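PDB 3VGP: transmembrane oligosaccharyl transferase, putative from Archaeoglobus fulgidus, which is a putative archaeal transmembrane oligosaccharyl transferase of the AglB family, represented here by its C-terminal globular domain. Local coordinates for residues 31-36 / 84-89. The protein carries 1 engineered substitution. Numbering follows the deposited sequence.
Sequences PEYSVM and RGVRYV
Arg84, just before Gly85, is the side chain to follow. Its CB lies over one face of the Tyr33 ring in a CH-pi contact, 4.2 Å from the ring centroid. CG, anti to the carbonyl carbon, runs on past Tyr33 CE1 and OH; a bend at chi2 (-59°) then turns CD toward the Glu32 carboxylate. At the tip, NH1 makes a salt bridge to Glu32: the bond to OE2 (3.0 Å) comes in on the syn lone pair, near the guanidinium plane, while the one to OE1 is weak. Carboxylate and guanidinium planes stand 79° apart. NE forms a salt bridge with Asp64 OD2, the oxygen that also hydrogen-bonds Tyr33 OH, so that one carboxylate oxygen links the two side chains. Val86 CG2 packs 3.6 Å from Tyr33 CE2.

Beyond the Schellman turn at Gly85, Ser34 O accepts two bonds, from Arg87 N at 2.9 Å and, almost straight (177°), from Tyr88 N. Met36 N donates a 2.8 Å hydrogen bond to Tyr88 O, continuing a parallel pairing.

Strand 35-36 lies beside 88-91 in the mixed sheet, and Ser34 and Val35 also bond by backbone to Ala52 and Val53; 88-91 pairs antiparallel with 156-161 on its other side. Val35 and Tyr88 face helix 6-20; selenomethionine Met36 and Val89 pack on helix 58-69.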
loop_
_atom_site.group_PDB
_atom_site.type_symbol
_atom_site.label_atom_id
_atom_site.label_comp_id
_atom_site.label_asym_id
_atom_site.label_seq_id
_atom_site.Cartn_x
_atom_site.Cartn_y
_atom_site.Cartn_z
ATOM N N PRO A 31 -10.250 -12.746 4.380
ATOM C CA PRO A 31 -10.110 -11.291 4.517
ATOM C C PRO A 31 -10.867 -10.524 3.432
ATOM O O PRO A 31 -11.126 -11.067 2.355
ATOM C CB PRO A 31 -8.601 -11.080 4.401
ATOM C CG PRO A 31 -8.039 -12.351 4.956
ATOM C CD PRO A 31 -8.927 -13.392 4.318
ATOM N N GLU A 32 -11.220 -9.269 3.711
ATOM C CA GLU A 32 -11.913 -8.456 2.713
ATOM C C GLU A 32 -11.036 -8.469 1.468
ATOM O O GLU A 32 -11.527 -8.596 0.348
ATOM C CB GLU A 32 -12.122 -7.030 3.220
ATOM C CG GLU A 32 -13.075 -6.939 4.399
ATOM C CD GLU A 32 -13.587 -5.532 4.618
ATOM O OE1 GLU A 32 -14.158 -4.959 3.666
ATOM O OE2 GLU A 32 -13.427 -5.002 5.735
ATOM N N TYR A 33 -9.731 -8.322 1.678
ATOM C CA TYR A 33 -8.755 -8.412 0.600
ATOM C C TYR A 33 -7.372 -8.629 1.205
ATOM O O TYR A 33 -7.130 -8.279 2.358
ATOM C CB TYR A 33 -8.790 -7.206 -0.360
ATOM C CG TYR A 33 -8.549 -5.834 0.213
ATOM C CD1 TYR A 33 -9.598 -5.078 0.729
ATOM C CD2 TYR A 33 -7.278 -5.260 0.167
ATOM C CE1 TYR A 33 -9.393 -3.772 1.183
ATOM C CE2 TYR A 33 -7.061 -3.958 0.617
ATOM C CZ TYR A 33 -8.120 -3.221 1.121
ATOM O OH TYR A 33 -7.907 -1.935 1.562
ATOM N N SER A 34 -6.480 -9.224 0.423
ATOM C CA SER A 34 -5.149 -9.581 0.897
ATOM C C SER A 34 -4.007 -8.606 0.682
ATOM O O SER A 34 -3.059 -8.587 1.466
ATOM C CB SER A 34 -4.741 -10.918 0.280
ATOM O OG SER A 34 -5.656 -11.937 0.633
ATOM N N VAL A 35 -4.087 -7.815 -0.377
ATOM C CA VAL A 35 -3.008 -6.893 -0.690
ATOM C C VAL A 35 -3.421 -5.433 -0.671
ATOM O O VAL A 35 -4.414 -5.052 -1.289
ATOM C CB VAL A 35 -2.418 -7.215 -2.084
ATOM C CG1 VAL A 35 -1.269 -6.257 -2.404
ATOM C CG2 VAL A 35 -1.956 -8.667 -2.128
HETATM N N MSE A 36 -2.663 -4.625 0.058
HETATM C CA MSE A 36 -2.927 -3.197 0.107
HETATM C C MSE A 36 -1.833 -2.470 -0.653
HETATM O O MSE A 36 -0.659 -2.535 -0.282
HETATM C CB MSE A 36 -2.953 -2.677 1.534
HETATM C CG MSE A 36 -3.084 -1.172 1.566
HETATM SE SE MSE A 36 -3.159 -0.536 3.342
HETATM C CE MSE A 36 -4.986 -0.949 3.707
ATOM N N ARG A 84 -9.334 -4.851 7.254
ATOM C CA ARG A 84 -9.486 -5.493 5.955
ATOM C C ARG A 84 -8.871 -6.884 5.873
ATOM O O ARG A 84 -9.076 -7.589 4.887
ATOM C CB ARG A 84 -8.880 -4.618 4.852
ATOM C CG ARG A 84 -9.410 -3.198 4.809
ATOM C CD ARG A 84 -10.916 -3.144 4.598
ATOM N NE ARG A 84 -11.351 -1.754 4.489
ATOM C CZ ARG A 84 -12.612 -1.344 4.552
ATOM N NH1 ARG A 84 -13.595 -2.220 4.725
ATOM N NH2 ARG A 84 -12.888 -0.049 4.451
ATOM N N GLY A 85 -8.113 -7.274 6.897
ATOM C CA GLY A 85 -7.487 -8.587 6.897
ATOM C C GLY A 85 -6.326 -8.718 5.923
ATOM O O GLY A 85 -5.950 -9.822 5.521
ATOM N N VAL A 86 -5.753 -7.582 5.552
ATOM C CA VAL A 86 -4.628 -7.535 4.625
ATOM C C VAL A 86 -3.417 -8.292 5.155
ATOM O O VAL A 86 -3.085 -8.197 6.335
ATOM C CB VAL A 86 -4.221 -6.062 4.352
ATOM C CG1 VAL A 86 -2.818 -5.993 3.773
ATOM C CG2 VAL A 86 -5.222 -5.427 3.399
ATOM N N ARG A 87 -2.770 -9.053 4.275
ATOM C CA ARG A 87 -1.574 -9.804 4.646
ATOM C C ARG A 87 -0.337 -9.066 4.157
ATOM O O ARG A 87 0.699 -9.062 4.824
ATOM C CB ARG A 87 -1.587 -11.199 4.026
ATOM C CG ARG A 87 -0.304 -11.970 4.292
ATOM C CD ARG A 87 -0.359 -13.382 3.738
ATOM N NE ARG A 87 0.870 -14.113 4.028
ATOM C CZ ARG A 87 1.119 -15.349 3.614
ATOM N NH1 ARG A 87 2.269 -15.930 3.924
ATOM N NH2 ARG A 87 0.217 -16.005 2.889
ATOM N N TYR A 88 -0.457 -8.441 2.990
ATOM C CA TYR A 88 0.658 -7.710 2.401
ATOM C C TYR A 88 0.373 -6.249 2.110
ATOM O O TYR A 88 -0.725 -5.878 1.686
ATOM C CB TYR A 88 1.089 -8.368 1.090
ATOM C CG TYR A 88 1.599 -9.784 1.231
ATOM C CD1 TYR A 88 2.723 -10.063 2.003
ATOM C CD2 TYR A 88 0.964 -10.839 0.580
ATOM C CE1 TYR A 88 3.207 -11.365 2.123
ATOM C CE2 TYR A 88 1.439 -12.149 0.696
ATOM C CZ TYR A 88 2.560 -12.399 1.469
ATOM O OH TYR A 88 3.041 -13.685 1.596
ATOM N N VAL A 89 1.389 -5.425 2.345
ATOM C CA VAL A 89 1.336 -4.001 2.054
ATOM C C VAL A 89 2.516 -3.795 1.105
ATOM O O VAL A 89 3.624 -4.256 1.378
ATOM C CB VAL A 89 1.541 -3.140 3.319
ATOM C CG1 VAL A 89 1.643 -1.677 2.928
ATOM C CG2 VAL A 89 0.369 -3.334 4.275
#